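Local coordinates for protein hemoglobin chain d1 (Lumbricus terrestris, PDB 1X9F) that probably carries oxygen as a globin of the earthworm's haemoglobin, binding the gas at the iron of its heme, at residues D[30-35]-D[105-110]. Residues are numbered along the deposited sequence; the frame is centred on the assembly and turned at random.
Sequences ELWRDI and DIFLKH. With HEM (protoporphyrin IX containing Fe), chain T; CMO (carbon monoxide), chain U.
His110 lies with one face of its imidazole against the backbone of helix 21-38, a worked example of a flat polar ring serving as a packing surface between two globin helices. Its CB meets CG1 of Ile35 at 3.6 Å and, a little farther, CD1 of Leu31. With CG anti to the carbonyl carbon (chi1 -76°), the ring begins beside the same Ile35 CG1. CD2 lies 3.5 Å from CB of Asp34, while CE1 and NE2 at the far end look onto the Asp34 carbonyl group. Ile35 CA stands over the ring centre, 4.0 Å from the centroid, as a CH-pi contact. His110 ND1 donates to Ile106 O at 3.1 Å, with the acceptor near the ring plane; that oxygen also takes the backbone N-H of His110 from the other face of its carbonyl plane, and the ND1 bond helps fix the ring's rotation. An alanine here would probably leave a gap against Ile35 and Asp34 and cost Ile106 O its second donor.

About one turn earlier, Phe107 wedges between helix 21-38 and the heme. Its CD1 touches Ile35 CD1 (3.7 Å), CE1 meets Leu31 CD2, and Trp32 CZ2 reaches the ring edge at CE1, the two ring planes inclined at 57°. A heme vinyl group lies over one Phe107 face, its CAB toward the rim, and Trp32 borders the bound carbon monoxide, which His62 also contacts by a hydrogen bond. No hydrogen bond joins the two segments; apolar contacts and a ring face hold them, continuous with the wall of the ligand pocket, and salt bridges join the helices beside them, Glu30 to Arg118 and Lys109 to Asp38.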
loop_
_atom_site.group_PDB
_atom_site.type_symbol
_atom_site.label_atom_id
_atom_site.label_comp_id
_atom_site.label_asym_id
_atom_site.label_seq_id
_atom_site.Cartn_x
_atom_site.Cartn_y
_atom_site.Cartn_z
ATOM N N GLU D 30 -11.847 -3.549 -12.265
ATOM C CA GLU D 30 -11.054 -2.361 -12.543
ATOM C C GLU D 30 -10.943 -2.140 -14.042
ATOM O O GLU D 30 -11.072 -1.010 -14.525
ATOM C CB GLU D 30 -9.663 -2.488 -11.933
ATOM C CG GLU D 30 -8.851 -1.203 -12.005
ATOM C CD GLU D 30 -7.471 -1.350 -11.399
ATOM O OE1 GLU D 30 -7.279 -2.232 -10.531
ATOM O OE2 GLU D 30 -6.568 -0.576 -11.786
ATOM N N LEU D 31 -10.711 -3.233 -14.765
ATOM C CA LEU D 31 -10.645 -3.212 -16.215
ATOM C C LEU D 31 -11.935 -2.687 -16.831
ATOM O O LEU D 31 -11.888 -1.706 -17.571
ATOM C CB LEU D 31 -10.290 -4.599 -16.775
ATOM C CG LEU D 31 -10.367 -4.838 -18.292
ATOM C CD1 LEU D 31 -9.428 -3.914 -19.051
ATOM C CD2 LEU D 31 -10.053 -6.291 -18.620
ATOM N N TRP D 32 -13.073 -3.318 -16.531
ATOM C CA TRP D 32 -14.344 -2.897 -17.140
ATOM C C TRP D 32 -14.809 -1.525 -16.725
ATOM O O TRP D 32 -15.462 -0.833 -17.504
ATOM C CB TRP D 32 -15.452 -3.924 -16.922
ATOM C CG TRP D 32 -15.208 -5.066 -17.778
ATOM C CD1 TRP D 32 -14.732 -6.275 -17.394
ATOM C CD2 TRP D 32 -15.336 -5.110 -19.196
ATOM N NE1 TRP D 32 -14.574 -7.090 -18.489
ATOM C CE2 TRP D 32 -14.941 -6.395 -19.610
ATOM C CE3 TRP D 32 -15.762 -4.192 -20.170
ATOM C CZ2 TRP D 32 -14.956 -6.785 -20.941
ATOM C CZ3 TRP D 32 -15.777 -4.582 -21.498
ATOM C CH2 TRP D 32 -15.382 -5.869 -21.870
ATOM N N ARG D 33 -14.478 -1.125 -15.504
ATOM C CA ARG D 33 -14.859 0.198 -15.059
ATOM C C ARG D 33 -14.145 1.262 -15.877
ATOM O O ARG D 33 -14.764 2.239 -16.298
ATOM C CB ARG D 33 -14.573 0.401 -13.585
ATOM C CG ARG D 33 -15.253 1.646 -13.077
ATOM C CD ARG D 33 -15.021 1.919 -11.636
ATOM N NE ARG D 33 -13.614 2.182 -11.364
ATOM C CZ ARG D 33 -13.141 2.499 -10.169
ATOM N NH1 ARG D 33 -13.959 2.598 -9.127
ATOM N NH2 ARG D 33 -11.843 2.724 -10.010
ATOM N N ASP D 34 -12.846 1.056 -16.101
ATOM C CA ASP D 34 -12.039 1.936 -16.944
ATOM C C ASP D 34 -12.619 2.037 -18.347
ATOM O O ASP D 34 -12.836 3.138 -18.856
ATOM C CB ASP D 34 -10.598 1.425 -17.024
ATOM C CG ASP D 34 -9.749 1.834 -15.827
ATOM O OD1 ASP D 34 -10.293 2.347 -14.822
ATOM O OD2 ASP D 34 -8.509 1.670 -15.806
ATOM N N ILE D 35 -12.863 0.878 -18.957
ATOM C CA ILE D 35 -13.419 0.779 -20.302
ATOM C C ILE D 35 -14.750 1.523 -20.412
ATOM O O ILE D 35 -14.890 2.440 -21.228
ATOM C CB ILE D 35 -13.572 -0.709 -20.704
ATOM C CG1 ILE D 35 -12.196 -1.334 -20.957
ATOM C CG2 ILE D 35 -14.466 -0.861 -21.932
ATOM C CD1 ILE D 35 -12.219 -2.828 -21.253
ATOM N N ASP D 105 -10.371 -2.698 -29.712
ATOM C CA ASP D 105 -9.222 -1.805 -29.626
ATOM C C ASP D 105 -9.208 -1.051 -28.306
ATOM O O ASP D 105 -8.154 -0.916 -27.681
ATOM C CB ASP D 105 -9.195 -0.826 -30.799
ATOM C CG ASP D 105 -8.963 -1.518 -32.118
ATOM O OD1 ASP D 105 -9.007 -0.838 -33.164
ATOM O OD2 ASP D 105 -8.731 -2.744 -32.216
ATOM N N ILE D 106 -10.373 -0.561 -27.889
ATOM C CA ILE D 106 -10.492 0.116 -26.601
ATOM C C ILE D 106 -10.194 -0.877 -25.483
ATOM O O ILE D 106 -9.531 -0.535 -24.498
ATOM C CB ILE D 106 -11.898 0.745 -26.425
ATOM C CG1 ILE D 106 -12.110 1.885 -27.429
ATOM C CG2 ILE D 106 -12.099 1.257 -24.983
ATOM C CD1 ILE D 106 -13.547 2.023 -27.920
ATOM N N PHE D 107 -10.674 -2.106 -25.645
ATOM C CA PHE D 107 -10.403 -3.143 -24.668
ATOM C C PHE D 107 -8.900 -3.323 -24.467
ATOM O O PHE D 107 -8.410 -3.281 -23.333
ATOM C CB PHE D 107 -11.030 -4.465 -25.095
ATOM C CG PHE D 107 -10.741 -5.596 -24.156
ATOM C CD1 PHE D 107 -11.664 -5.956 -23.182
ATOM C CD2 PHE D 107 -9.548 -6.309 -24.247
ATOM C CE1 PHE D 107 -11.405 -7.008 -22.309
ATOM C CE2 PHE D 107 -9.276 -7.357 -23.375
ATOM C CZ PHE D 107 -10.210 -7.710 -22.408
ATOM N N LEU D 108 -8.188 -3.527 -25.572
ATOM C CA LEU D 108 -6.749 -3.697 -25.549
ATOM C C LEU D 108 -6.063 -2.503 -24.904
ATOM O O LEU D 108 -5.151 -2.680 -24.097
ATOM C CB LEU D 108 -6.224 -3.898 -26.972
ATOM C CG LEU D 108 -4.712 -4.088 -27.158
ATOM C CD1 LEU D 108 -4.181 -5.263 -26.346
ATOM C CD2 LEU D 108 -4.395 -4.268 -28.635
ATOM N N LYS D 109 -6.506 -1.293 -25.256
ATOM C CA LYS D 109 -5.934 -0.064 -24.693
ATOM C C LYS D 109 -5.984 -0.095 -23.169
ATOM O O LYS D 109 -5.005 0.238 -22.496
ATOM C CB LYS D 109 -6.664 1.188 -25.210
ATOM C CG LYS D 109 -5.937 2.508 -24.909
ATOM C CD LYS D 109 -6.834 3.523 -24.187
ATOM C CE LYS D 109 -7.848 4.189 -25.115
ATOM N NZ LYS D 109 -8.727 5.151 -24.384
ATOM N N HIS D 110 -7.126 -0.507 -22.635
ATOM C CA HIS D 110 -7.311 -0.521 -21.200
ATOM C C HIS D 110 -6.717 -1.741 -20.523
ATOM O O HIS D 110 -6.234 -1.637 -19.397
ATOM C CB HIS D 110 -8.777 -0.374 -20.854
ATOM C CG HIS D 110 -9.284 1.021 -21.004
ATOM N ND1 HIS D 110 -9.940 1.458 -22.136
ATOM C CD2 HIS D 110 -9.233 2.082 -20.165
ATOM C CE1 HIS D 110 -10.275 2.726 -21.984
ATOM N NE2 HIS D 110 -9.858 3.129 -20.797
HETATM C CHA HEM T . -19.149 -12.575 -23.871
HETATM C CHB HEM T . -14.329 -13.160 -24.214
HETATM C CHC HEM T . -13.806 -8.484 -25.565
HETATM C CHD HEM T . -18.705 -8.035 -25.570
HETATM C C1A HEM T . -17.805 -13.131 -23.759
HETATM C C2A HEM T . -17.653 -14.424 -23.295
HETATM C C3A HEM T . -16.214 -14.669 -23.365
HETATM C C4A HEM T . -15.740 -13.382 -23.911
HETATM C CMA HEM T . -15.446 -15.911 -22.982
HETATM C CAA HEM T . -18.734 -15.332 -22.779
HETATM C CBA HEM T . -19.182 -16.392 -23.761
HETATM C CGA HEM T . -20.163 -17.232 -22.970
HETATM O O1A HEM T . -19.745 -17.970 -22.048
HETATM O O2A HEM T . -21.372 -17.144 -23.268
HETATM C C1B HEM T . -13.749 -11.893 -24.650
HETATM C C2B HEM T . -12.377 -11.744 -24.759
HETATM C C3B HEM T . -12.299 -10.437 -25.114
HETATM C C4B HEM T . -13.545 -9.883 -25.222
HETATM C CMB HEM T . -11.256 -12.745 -24.544
HETATM C CAB HEM T . -11.122 -9.887 -25.361
HETATM C CBB HEM T . -9.894 -9.482 -25.767
HETATM C C1C HEM T . -15.160 -7.917 -25.651
HETATM C C2C HEM T . -15.347 -6.586 -25.973
HETATM C C3C HEM T . -16.707 -6.468 -25.984
HETATM C C4C HEM T . -17.262 -7.696 -25.628
HETATM C CMC HEM T . -14.320 -5.516 -26.283
HETATM C CAC HEM T . -17.323 -5.136 -26.262
HETATM C CBC HEM T . -18.691 -4.992 -26.585
HETATM C C1D HEM T . -19.310 -9.310 -25.127
HETATM C C2D HEM T . -20.689 -9.480 -24.969
HETATM C C3D HEM T . -20.848 -10.758 -24.480
HETATM C C4D HEM T . -19.466 -11.253 -24.405
HETATM C CMD HEM T . -21.775 -8.478 -25.269
HETATM C CAD HEM T . -22.109 -11.515 -24.145
HETATM C CBD HEM T . -22.570 -11.248 -22.717
HETATM C CGD HEM T . -23.798 -12.108 -22.522
HETATM O O1D HEM T . -23.664 -13.351 -22.503
HETATM O O2D HEM T . -24.900 -11.536 -22.401
HETATM N NA HEM T . -16.703 -12.466 -24.176
HETATM N NB HEM T . -14.500 -10.786 -24.908
HETATM N NC HEM T . -16.303 -8.637 -25.459
HETATM N ND HEM T . -18.533 -10.359 -24.777
HETATM FE FE HEM T . -16.516 -10.563 -24.862
HETATM C C CMO U . -16.271 -9.633 -22.797
HETATM O O CMO U . -16.912 -8.581 -22.283
#